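Local atomic coordinates of beta-glucosidase (PDB entry 6JXG), a protein that probably hydrolyses terminal, non-reducing beta-D-glucosyl residues to release beta-D-glucose, as a secreted family 3 glycoside hydrolase of cellulose degradation. Residues Y579-D593 and I612-V626. Sequence-based numbering, arbitrary orientation.
Sequences YTTFQYSQLTAKYSD and IVATVTAKVTNSGTV
Val620 touches two aromatic rings of the facing strand, one with each methyl. Its CG2 sits 4.2 Å from Tyr584 CD1, over one face of that ring and offset toward the rim. Its CG1 points to Phe582, with Phe582 CD1 4.0 Å away. Further along the same face, Leu587 CD2 meets Val616 CG1 at 3.6 Å. With chi1 at 169°, Val616 holds CG1 opposite its own backbone N; this turns CG1 to the leucine and leaves CG2 near Ala589 CB. Val697 and Leu695 of strand 692-698 cover this apolar face. Strands 582-591 and 612-622 run antiparallel, as neighbours in the three-stranded sheet of the fibronectin type III-like domain, a beta-sandwich. A beta bulge at Gln586 shifts the register by one residue between the Ser585-Lys619 and Thr588-Thr617 pairs. At the loop end, Asn622 OD1 appears to accept from Gly624 N, an Asx turn, though its position is less certain. Asn622 ND2 gives a nearly straight bond to Val626 O (2.8 Å, 168°). ND2 also bonds Leu658 O. A leucine here would probably leave the carbonyls of Val626 and Leu658 without their amide donor and the turn less firmly set. On the opposite, polar face, the hydroxyls Thr588 OG1 and Thr617 OG1 share a short hydrogen bond of 2.5 Å. One water joins Gln583 O, Lys619 O, Ser585 OG and Thr621 OG1; the last also bonds Ser663. At the outer edge Thr581 OG1 and Ser623 OG are hydrogen-bonded at 2.6 Å. A second water links Ser623 OG to Gln583 NE2, 2.8 Å from that nitrogen.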
# COMPACT_ATOMS: atom_id res chain seq x y z
N TYR A 579 14.73 -5.61 -20.20
CA TYR A 579 15.44 -6.42 -21.19
C TYR A 579 15.84 -5.49 -22.32
O TYR A 579 16.49 -5.95 -23.24
CB TYR A 579 14.53 -7.51 -21.75
CG TYR A 579 14.20 -8.62 -20.77
CD1 TYR A 579 15.03 -8.89 -19.66
CD2 TYR A 579 13.06 -9.34 -20.91
CE1 TYR A 579 14.73 -9.92 -18.77
CE2 TYR A 579 12.76 -10.36 -20.02
CZ TYR A 579 13.59 -10.66 -18.96
OH TYR A 579 13.22 -11.70 -18.13
N THR A 580 15.41 -4.21 -22.29
CA THR A 580 16.03 -3.17 -23.11
C THR A 580 16.66 -2.03 -22.34
O THR A 580 16.84 -2.11 -21.14
CB THR A 580 15.08 -2.23 -23.89
OG1 THR A 580 13.72 -2.19 -23.42
CG2 THR A 580 15.33 -2.24 -25.23
N THR A 581 17.04 -0.98 -23.08
CA THR A 581 17.63 0.25 -22.52
C THR A 581 16.85 1.43 -23.01
O THR A 581 16.23 1.40 -24.05
CB THR A 581 19.12 0.40 -22.95
OG1 THR A 581 19.24 0.39 -24.40
CG2 THR A 581 19.96 -0.68 -22.37
N PHE A 582 16.89 2.51 -22.26
CA PHE A 582 16.22 3.74 -22.60
C PHE A 582 17.17 4.94 -22.49
O PHE A 582 18.09 4.99 -21.65
CB PHE A 582 15.06 3.92 -21.62
CG PHE A 582 14.09 2.82 -21.67
CD1 PHE A 582 13.04 2.85 -22.56
CD2 PHE A 582 14.20 1.76 -20.79
CE1 PHE A 582 12.11 1.80 -22.60
CE2 PHE A 582 13.30 0.72 -20.83
CZ PHE A 582 12.25 0.75 -21.72
N GLN A 583 16.94 5.89 -23.37
CA GLN A 583 17.68 7.14 -23.39
C GLN A 583 16.74 8.31 -23.24
O GLN A 583 15.63 8.28 -23.74
CB GLN A 583 18.46 7.28 -24.68
CG GLN A 583 19.64 6.32 -24.71
CD GLN A 583 20.24 6.22 -26.09
OE1 GLN A 583 19.69 6.75 -27.05
NE2 GLN A 583 21.35 5.51 -26.20
N TYR A 584 17.19 9.33 -22.52
CA TYR A 584 16.31 10.42 -22.17
C TYR A 584 16.86 11.70 -22.79
O TYR A 584 18.07 11.89 -22.80
CB TYR A 584 16.33 10.61 -20.68
CG TYR A 584 15.58 9.63 -19.83
CD1 TYR A 584 14.58 10.07 -18.96
CD2 TYR A 584 15.96 8.30 -19.79
CE1 TYR A 584 13.94 9.20 -18.09
CE2 TYR A 584 15.25 7.41 -18.99
CZ TYR A 584 14.29 7.88 -18.12
OH TYR A 584 13.58 7.01 -17.35
N SER A 585 16.02 12.58 -23.28
CA SER A 585 16.46 13.85 -23.77
C SER A 585 15.31 14.87 -23.72
O SER A 585 14.20 14.57 -23.27
CB SER A 585 16.98 13.72 -25.19
OG SER A 585 15.96 13.31 -26.05
N GLN A 586 15.60 16.06 -24.22
CA GLN A 586 14.59 17.09 -24.45
C GLN A 586 13.77 17.47 -23.23
O GLN A 586 12.55 17.39 -23.22
CB GLN A 586 13.71 16.65 -25.62
CG GLN A 586 14.48 16.70 -26.94
CD GLN A 586 13.60 16.56 -28.16
OE1 GLN A 586 12.51 17.18 -28.24
NE2 GLN A 586 14.05 15.77 -29.13
N LEU A 587 14.42 17.90 -22.16
CA LEU A 587 13.69 18.27 -20.98
C LEU A 587 13.00 19.59 -21.25
O LEU A 587 13.62 20.48 -21.77
CB LEU A 587 14.66 18.53 -19.89
CG LEU A 587 14.43 18.35 -18.42
CD1 LEU A 587 15.05 19.45 -17.64
CD2 LEU A 587 13.08 18.03 -17.93
N THR A 588 11.75 19.75 -20.85
CA THR A 588 11.07 21.06 -20.79
C THR A 588 10.53 21.28 -19.38
O THR A 588 10.19 20.32 -18.71
CB THR A 588 9.93 21.16 -21.81
OG1 THR A 588 8.88 20.28 -21.43
CG2 THR A 588 10.42 20.76 -23.16
N ALA A 589 10.37 22.52 -18.96
CA ALA A 589 9.82 22.86 -17.68
C ALA A 589 9.16 24.19 -17.86
O ALA A 589 9.76 25.06 -18.48
CB ALA A 589 10.91 22.98 -16.63
N LYS A 590 7.91 24.33 -17.44
CA LYS A 590 7.16 25.57 -17.67
C LYS A 590 6.23 25.81 -16.50
O LYS A 590 5.49 24.94 -16.10
CB LYS A 590 6.37 25.48 -18.96
CG LYS A 590 5.30 26.57 -19.12
CD LYS A 590 4.60 26.48 -20.49
CE LYS A 590 5.22 27.49 -21.46
NZ LYS A 590 4.25 28.02 -22.45
N TYR A 591 6.30 26.99 -15.91
CA TYR A 591 5.31 27.37 -14.93
C TYR A 591 4.04 27.77 -15.74
O TYR A 591 4.06 28.69 -16.52
CB TYR A 591 5.96 28.49 -14.11
CG TYR A 591 6.02 28.29 -12.62
CD1 TYR A 591 7.21 28.36 -11.88
CD2 TYR A 591 4.86 28.10 -11.94
CE1 TYR A 591 7.21 28.17 -10.48
CE2 TYR A 591 4.83 27.94 -10.57
CZ TYR A 591 5.98 27.96 -9.82
OH TYR A 591 5.75 27.85 -8.40
N SER A 592 2.94 27.06 -15.61
CA SER A 592 1.77 27.42 -16.33
C SER A 592 0.85 28.33 -15.49
O SER A 592 -0.03 28.96 -16.02
CB SER A 592 1.07 26.18 -16.81
OG SER A 592 0.83 25.29 -15.73
N ASP A 593 1.07 28.44 -14.19
CA ASP A 593 0.25 29.27 -13.28
C ASP A 593 1.16 29.85 -12.23
O ASP A 593 1.49 29.18 -11.23
CB ASP A 593 -0.93 28.49 -12.57
CG ASP A 593 -1.71 29.37 -11.56
OD1 ASP A 593 -2.51 28.87 -10.69
OD2 ASP A 593 -1.54 30.60 -11.62
N ILE A 612 -2.75 22.58 -10.62
CA ILE A 612 -1.58 22.30 -11.39
C ILE A 612 -0.90 23.63 -11.73
O ILE A 612 -1.52 24.49 -12.32
CB ILE A 612 -1.94 21.53 -12.62
CG1 ILE A 612 -2.53 20.16 -12.24
CG2 ILE A 612 -0.71 21.38 -13.52
CD1 ILE A 612 -1.52 19.26 -11.55
N VAL A 613 0.32 23.85 -11.26
CA VAL A 613 1.03 25.12 -11.49
C VAL A 613 2.15 25.01 -12.50
O VAL A 613 2.61 26.01 -13.02
CB VAL A 613 1.52 25.76 -10.18
CG1 VAL A 613 0.30 26.06 -9.28
CG2 VAL A 613 2.47 24.87 -9.41
N ALA A 614 2.60 23.79 -12.82
CA ALA A 614 3.75 23.64 -13.72
C ALA A 614 3.75 22.28 -14.34
O ALA A 614 3.14 21.35 -13.83
CB ALA A 614 5.05 23.82 -12.94
N THR A 615 4.43 22.14 -15.48
CA THR A 615 4.51 20.87 -16.13
C THR A 615 5.93 20.69 -16.66
O THR A 615 6.52 21.64 -17.18
CB THR A 615 3.56 20.86 -17.33
OG1 THR A 615 2.23 20.86 -16.86
CG2 THR A 615 3.70 19.59 -18.13
N VAL A 616 6.44 19.46 -16.53
CA VAL A 616 7.77 19.09 -16.98
C VAL A 616 7.59 17.95 -17.99
O VAL A 616 6.68 17.07 -17.78
CB VAL A 616 8.61 18.62 -15.77
CG1 VAL A 616 9.92 17.97 -16.18
CG2 VAL A 616 8.80 19.75 -14.77
N THR A 617 8.38 17.96 -19.10
CA THR A 617 8.36 16.86 -20.00
C THR A 617 9.73 16.40 -20.37
O THR A 617 10.72 17.09 -20.14
CB THR A 617 7.54 17.09 -21.29
OG1 THR A 617 8.25 17.94 -22.18
CG2 THR A 617 6.16 17.71 -20.94
N ALA A 618 9.76 15.22 -20.97
CA ALA A 618 11.00 14.70 -21.54
C ALA A 618 10.68 13.70 -22.61
O ALA A 618 9.54 13.17 -22.69
CB ALA A 618 11.91 14.08 -20.46
N LYS A 619 11.68 13.46 -23.45
CA LYS A 619 11.57 12.44 -24.47
C LYS A 619 12.33 11.20 -24.04
O LYS A 619 13.50 11.30 -23.61
CB LYS A 619 12.14 12.91 -25.81
CG LYS A 619 12.17 11.79 -26.85
CD LYS A 619 12.21 12.42 -28.24
CE LYS A 619 13.58 12.82 -28.70
NZ LYS A 619 14.34 11.56 -28.75
N VAL A 620 11.67 10.02 -24.18
CA VAL A 620 12.31 8.77 -23.79
C VAL A 620 12.30 7.90 -25.04
O VAL A 620 11.30 7.88 -25.83
CB VAL A 620 11.48 8.03 -22.73
CG1 VAL A 620 12.09 6.70 -22.40
CG2 VAL A 620 11.37 8.89 -21.47
N THR A 621 13.44 7.22 -25.25
CA THR A 621 13.69 6.44 -26.45
C THR A 621 14.13 5.09 -26.02
O THR A 621 15.02 4.99 -25.17
CB THR A 621 14.85 7.06 -27.24
OG1 THR A 621 14.42 8.36 -27.74
CG2 THR A 621 15.18 6.21 -28.42
N ASN A 622 13.54 4.07 -26.61
CA ASN A 622 13.99 2.69 -26.43
C ASN A 622 15.19 2.50 -27.35
O ASN A 622 15.02 2.47 -28.57
CB ASN A 622 12.89 1.70 -26.80
CG ASN A 622 13.29 0.25 -26.63
OD1 ASN A 622 14.46 -0.09 -26.59
ND2 ASN A 622 12.28 -0.64 -26.50
N SER A 623 16.36 2.35 -26.74
CA SER A 623 17.64 2.32 -27.45
C SER A 623 18.08 0.86 -27.63
O SER A 623 19.16 0.61 -28.15
CB SER A 623 18.68 3.15 -26.67
OG SER A 623 18.75 2.72 -25.34
N GLY A 624 17.26 -0.11 -27.23
CA GLY A 624 17.65 -1.50 -27.32
C GLY A 624 16.88 -2.22 -28.38
O GLY A 624 16.34 -1.61 -29.27
N THR A 625 16.85 -3.54 -28.29
CA THR A 625 16.40 -4.39 -29.44
C THR A 625 15.14 -5.13 -29.15
O THR A 625 14.66 -5.90 -30.01
CB THR A 625 17.49 -5.46 -29.76
OG1 THR A 625 17.67 -6.28 -28.62
CG2 THR A 625 18.81 -4.82 -30.08
N VAL A 626 14.56 -4.93 -27.96
CA VAL A 626 13.26 -5.48 -27.63
C VAL A 626 12.37 -4.42 -26.99
O VAL A 626 12.85 -3.35 -26.51
CB VAL A 626 13.40 -6.76 -26.74
CG1 VAL A 626 14.45 -7.72 -27.35
CG2 VAL A 626 13.82 -6.41 -25.33
O HOH W 1 15.37 10.24 -25.85
O HOH W 2 21.18 3.70 -24.05
O HOH W 3 9.95 16.77 -24.02
O HOH W 4 6.99 21.52 -19.95
O HOH W 5 -3.41 26.54 -11.64